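Local coordinates for hypothetical shikimate 5-dehydrogenase-like protein HI0607 (Haemophilus influenzae, PDB 1NPY) that catalyses the NADP(+)-dependent oxidation of shikimate to 3-dehydroshikimate in vitro, though far less actively than classical AroE enzymes, so its biological substrate may differ, at residues Phe202-Ser207 with Ile222-Ala227. Numbering follows the deposited sequence.
Sequences FIDNAS and IRYAQA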
ATOM      1  N   PHE A 202      16.093  -6.549 -19.092  1.00 18.05           N
ATOM      2  CA  PHE A 202      16.202  -5.686 -17.930  1.00 18.48           C
ATOM      3  C   PHE A 202      16.189  -6.451 -16.610  1.00 17.23           C
ATOM      4  O   PHE A 202      16.999  -6.205 -15.711  1.00 16.78           O
ATOM      5  CB  PHE A 202      15.037  -4.701 -17.985  1.00 19.48           C
ATOM      6  CG  PHE A 202      15.470  -3.296 -17.823  1.00 24.10           C
ATOM      7  CD1 PHE A 202      15.983  -2.597 -18.895  1.00 30.17           C
ATOM      8  CD2 PHE A 202      15.389  -2.692 -16.580  1.00 30.63           C
ATOM      9  CE1 PHE A 202      16.396  -1.287 -18.738  1.00 30.51           C
ATOM     10  CE2 PHE A 202      15.813  -1.395 -16.415  1.00 31.42           C
ATOM     11  CZ  PHE A 202      16.313  -0.690 -17.499  1.00 30.24           C
ATOM     12  N   ILE A 203      15.240  -7.370 -16.493  1.00 16.60           N
ATOM     13  CA  ILE A 203      15.131  -8.237 -15.321  1.00 15.72           C
ATOM     14  C   ILE A 203      16.410  -9.045 -15.141  1.00 16.24           C
ATOM     15  O   ILE A 203      16.883  -9.197 -14.025  1.00 16.52           O
ATOM     16  CB  ILE A 203      13.908  -9.176 -15.429  1.00 15.02           C
ATOM     17  CG1 ILE A 203      12.643  -8.336 -15.651  1.00 14.34           C
ATOM     18  CG2 ILE A 203      13.830 -10.102 -14.220  1.00 13.69           C
ATOM     19  CD1 ILE A 203      11.392  -9.077 -16.087  1.00 14.72           C
ATOM     20  N   ASP A 204      16.982  -9.541 -16.235  1.00 16.67           N
ATOM     21  CA  ASP A 204      18.211 -10.337 -16.165  1.00 18.04           C
ATOM     22  C   ASP A 204      19.340  -9.562 -15.488  1.00 17.72           C
ATOM     23  O   ASP A 204      20.190 -10.154 -14.818  1.00 16.76           O
ATOM     24  CB  ASP A 204      18.724 -10.691 -17.563  1.00 18.61           C
ATOM     25  CG  ASP A 204      17.926 -11.767 -18.278  1.00 22.37           C
ATOM     26  OD1 ASP A 204      17.178 -12.529 -17.641  1.00 23.99           O
ATOM     27  OD2 ASP A 204      18.044 -11.939 -19.514  1.00 26.23           O
ATOM     28  N   ASN A 205      19.380  -8.265 -15.786  1.00 17.80           N
ATOM     29  CA  ASN A 205      20.446  -7.374 -15.334  1.00 19.56           C
ATOM     30  C   ASN A 205      20.190  -6.742 -13.968  1.00 19.40           C
ATOM     31  O   ASN A 205      21.050  -6.045 -13.417  1.00 21.21           O
ATOM     32  CB  ASN A 205      20.663  -6.291 -16.381  1.00 20.54           C
ATOM     33  CG  ASN A 205      21.308  -6.841 -17.627  1.00 26.41           C
ATOM     34  OD1 ASN A 205      20.937  -6.481 -18.742  1.00 35.39           O
ATOM     35  ND2 ASN A 205      22.247  -7.758 -17.440  1.00 29.90           N
ATOM     36  N   ALA A 206      19.012  -7.007 -13.412  1.00 17.06           N
ATOM     37  CA  ALA A 206      18.631  -6.443 -12.127  1.00 16.35           C
ATOM     38  C   ALA A 206      18.915  -7.475 -11.047  1.00 16.10           C
ATOM     39  O   ALA A 206      19.242  -8.623 -11.355  1.00 16.73           O
ATOM     40  CB  ALA A 206      17.144  -6.053 -12.183  1.00 16.13           C
ATOM     41  N   SER A 207      18.813  -7.072  -9.784  1.00 15.49           N
ATOM     42  CA  SER A 207      18.954  -7.989  -8.654  1.00 16.07           C
ATOM     43  C   SER A 207      17.643  -8.184  -7.893  1.00 14.64           C
ATOM     44  O   SER A 207      17.482  -9.188  -7.202  1.00 13.00           O
ATOM     45  CB  SER A 207      20.123  -7.563  -7.761  1.00 17.88           C
ATOM     46  OG  SER A 207      19.884  -6.282  -7.229  1.00 22.02           O
ATOM     47  N   ILE A 222       7.214 -11.126 -12.028  1.00 11.07           N
ATOM     48  CA  ILE A 222       7.679 -11.877 -10.852  1.00 12.20           C
ATOM     49  C   ILE A 222       8.129 -13.275 -11.235  1.00 12.86           C
ATOM     50  O   ILE A 222       9.170 -13.756 -10.783  1.00 12.43           O
ATOM     51  CB  ILE A 222       6.608 -11.918  -9.747  1.00 11.89           C
ATOM     52  CG1 ILE A 222       6.386 -10.526  -9.158  1.00 13.06           C
ATOM     53  CG2 ILE A 222       6.867 -12.950  -8.656  1.00 15.28           C
ATOM     54  CD1 ILE A 222       7.577 -10.012  -8.327  1.00 14.61           C
ATOM     55  N   ARG A 223       7.340 -13.957 -12.054  1.00 12.36           N
ATOM     56  CA  ARG A 223       7.679 -15.312 -12.477  1.00 13.80           C
ATOM     57  C   ARG A 223       9.016 -15.372 -13.201  1.00 13.23           C
ATOM     58  O   ARG A 223       9.833 -16.258 -12.921  1.00 12.55           O
ATOM     59  CB  ARG A 223       6.609 -15.854 -13.431  1.00 14.23           C
ATOM     60  CG  ARG A 223       5.419 -16.540 -12.800  1.00 22.09           C
ATOM     61  CD  ARG A 223       5.130 -17.893 -13.475  1.00 27.18           C
ATOM     62  NE  ARG A 223       4.281 -18.786 -12.689  1.00 31.70           N
ATOM     63  CZ  ARG A 223       2.979 -18.602 -12.583  1.00 33.65           C
ATOM     64  NH1 ARG A 223       2.432 -17.583 -13.226  1.00 39.30           N
ATOM     65  NH2 ARG A 223       2.218 -19.412 -11.870  1.00 36.52           N
ATOM     66  N   TYR A 224       9.243 -14.450 -14.136  1.00 11.69           N
ATOM     67  CA  TYR A 224      10.526 -14.392 -14.832  1.00 11.00           C
ATOM     68  C   TYR A 224      11.681 -14.060 -13.892  1.00 11.48           C
ATOM     69  O   TYR A 224      12.719 -14.712 -13.936  1.00 11.19           O
ATOM     70  CB  TYR A 224      10.490 -13.455 -16.042  1.00 11.26           C
ATOM     71  CG  TYR A 224      11.766 -13.532 -16.844  1.00 12.04           C
ATOM     72  CD1 TYR A 224      11.999 -14.590 -17.717  1.00 16.00           C
ATOM     73  CD2 TYR A 224      12.763 -12.578 -16.710  1.00 11.98           C
ATOM     74  CE1 TYR A 224      13.189 -14.715 -18.393  1.00 15.59           C
ATOM     75  CE2 TYR A 224      13.953 -12.676 -17.409  1.00 14.58           C
ATOM     76  CZ  TYR A 224      14.157 -13.740 -18.265  1.00 15.82           C
ATOM     77  OH  TYR A 224      15.328 -13.844 -18.980  1.00 17.44           O
ATOM     78  N   ALA A 225      11.482 -13.120 -12.968  1.00 11.00           N
ATOM     79  CA  ALA A 225      12.517 -12.835 -11.976  1.00 11.58           C
ATOM     80  C   ALA A 225      12.886 -14.091 -11.176  1.00 12.73           C
ATOM     81  O   ALA A 225      14.058 -14.334 -10.866  1.00 13.65           O
ATOM     82  CB  ALA A 225      12.034 -11.740 -11.046  1.00 10.49           C
ATOM     83  N   GLN A 226      11.872 -14.853 -10.785  1.00 11.29           N
ATOM     84  CA  GLN A 226      12.112 -16.101 -10.063  1.00 14.19           C
ATOM     85  C   GLN A 226      12.839 -17.138 -10.909  1.00 15.19           C
ATOM     86  O   GLN A 226      13.668 -17.898 -10.406  1.00 16.42           O
ATOM     87  CB  GLN A 226      10.813 -16.682  -9.527  1.00 12.22           C
ATOM     88  CG  GLN A 226      10.216 -15.850  -8.429  1.00 13.36           C
ATOM     89  CD  GLN A 226       8.880 -16.359  -7.948  1.00 15.64           C
ATOM     90  OE1 GLN A 226       8.215 -17.097  -8.663  1.00 24.42           O
ATOM     91  NE2 GLN A 226       8.442 -15.875  -6.798  1.00 18.20           N
ATOM     92  N   ALA A 227      12.509 -17.183 -12.193  1.00 16.12           N
ATOM     93  CA  ALA A 227      13.163 -18.101 -13.115  1.00 17.04           C
ATOM     94  C   ALA A 227      14.622 -17.747 -13.362  1.00 17.38           C
ATOM     95  O   ALA A 227      15.387 -18.580 -13.867  1.00 18.74           O
ATOM     96  CB  ALA A 227      12.412 -18.107 -14.442  1.00 17.64           C
TER
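Ile203 and Asp204 meet Tyr224 and Ala225 where two helices of the Rossmann-type NADP-binding domain lie side by side. Helix 200-205 leads into strand 208-211, and helix 220-227 follows it before strand 231-233. The two helices therefore flank neighbouring strands at one edge of the parallel sheet, where 231-233 is the outermost strand, away from the probable cofactor and substrate sites. The backbones come nearest at Ile203 and Ala225, whose CA atoms are 6.3 Å apart.

The tight part is apolar and faces the sheet. Ile203 uses both branches on Tyr224. Its CG2 lies 3.7 Å from Tyr224 CD2, and its CD1 is 3.8 Å from the same ring carbon. The isoleucine meets the ring at its edge, with CB in the ring plane. CG2 points away from the backbone N of its own residue and also reaches the second helix, 3.8 Å from Ala225 CA and 4.0 Å from Ala225 CB. Beneath this layer Ile203 touches Leu179 of strand 178-181, and Ala225 touches Ala209 of strand 208-211.

The outer part is polar and more open to solvent. Asp204 and Tyr224 are both only partly exposed, and one hydrogen bond joins them. The Tyr224 side chain, with CG anti to the backbone N (chi1 -173°), extends across to helix 200-205 and delivers its hydroxyl to the carboxylate. Arg228 NE makes a long, weak ion pair with Asp204 OD1. The carboxylate and ring planes are 42° apart. Tyr224 OH donates to Asp204 OD1 at 2.6 Å. It meets the oxygen on the syn side, 18° out of the carboxylate plane. Asp204 OD2 stays 3.4 Å from Tyr224 OH.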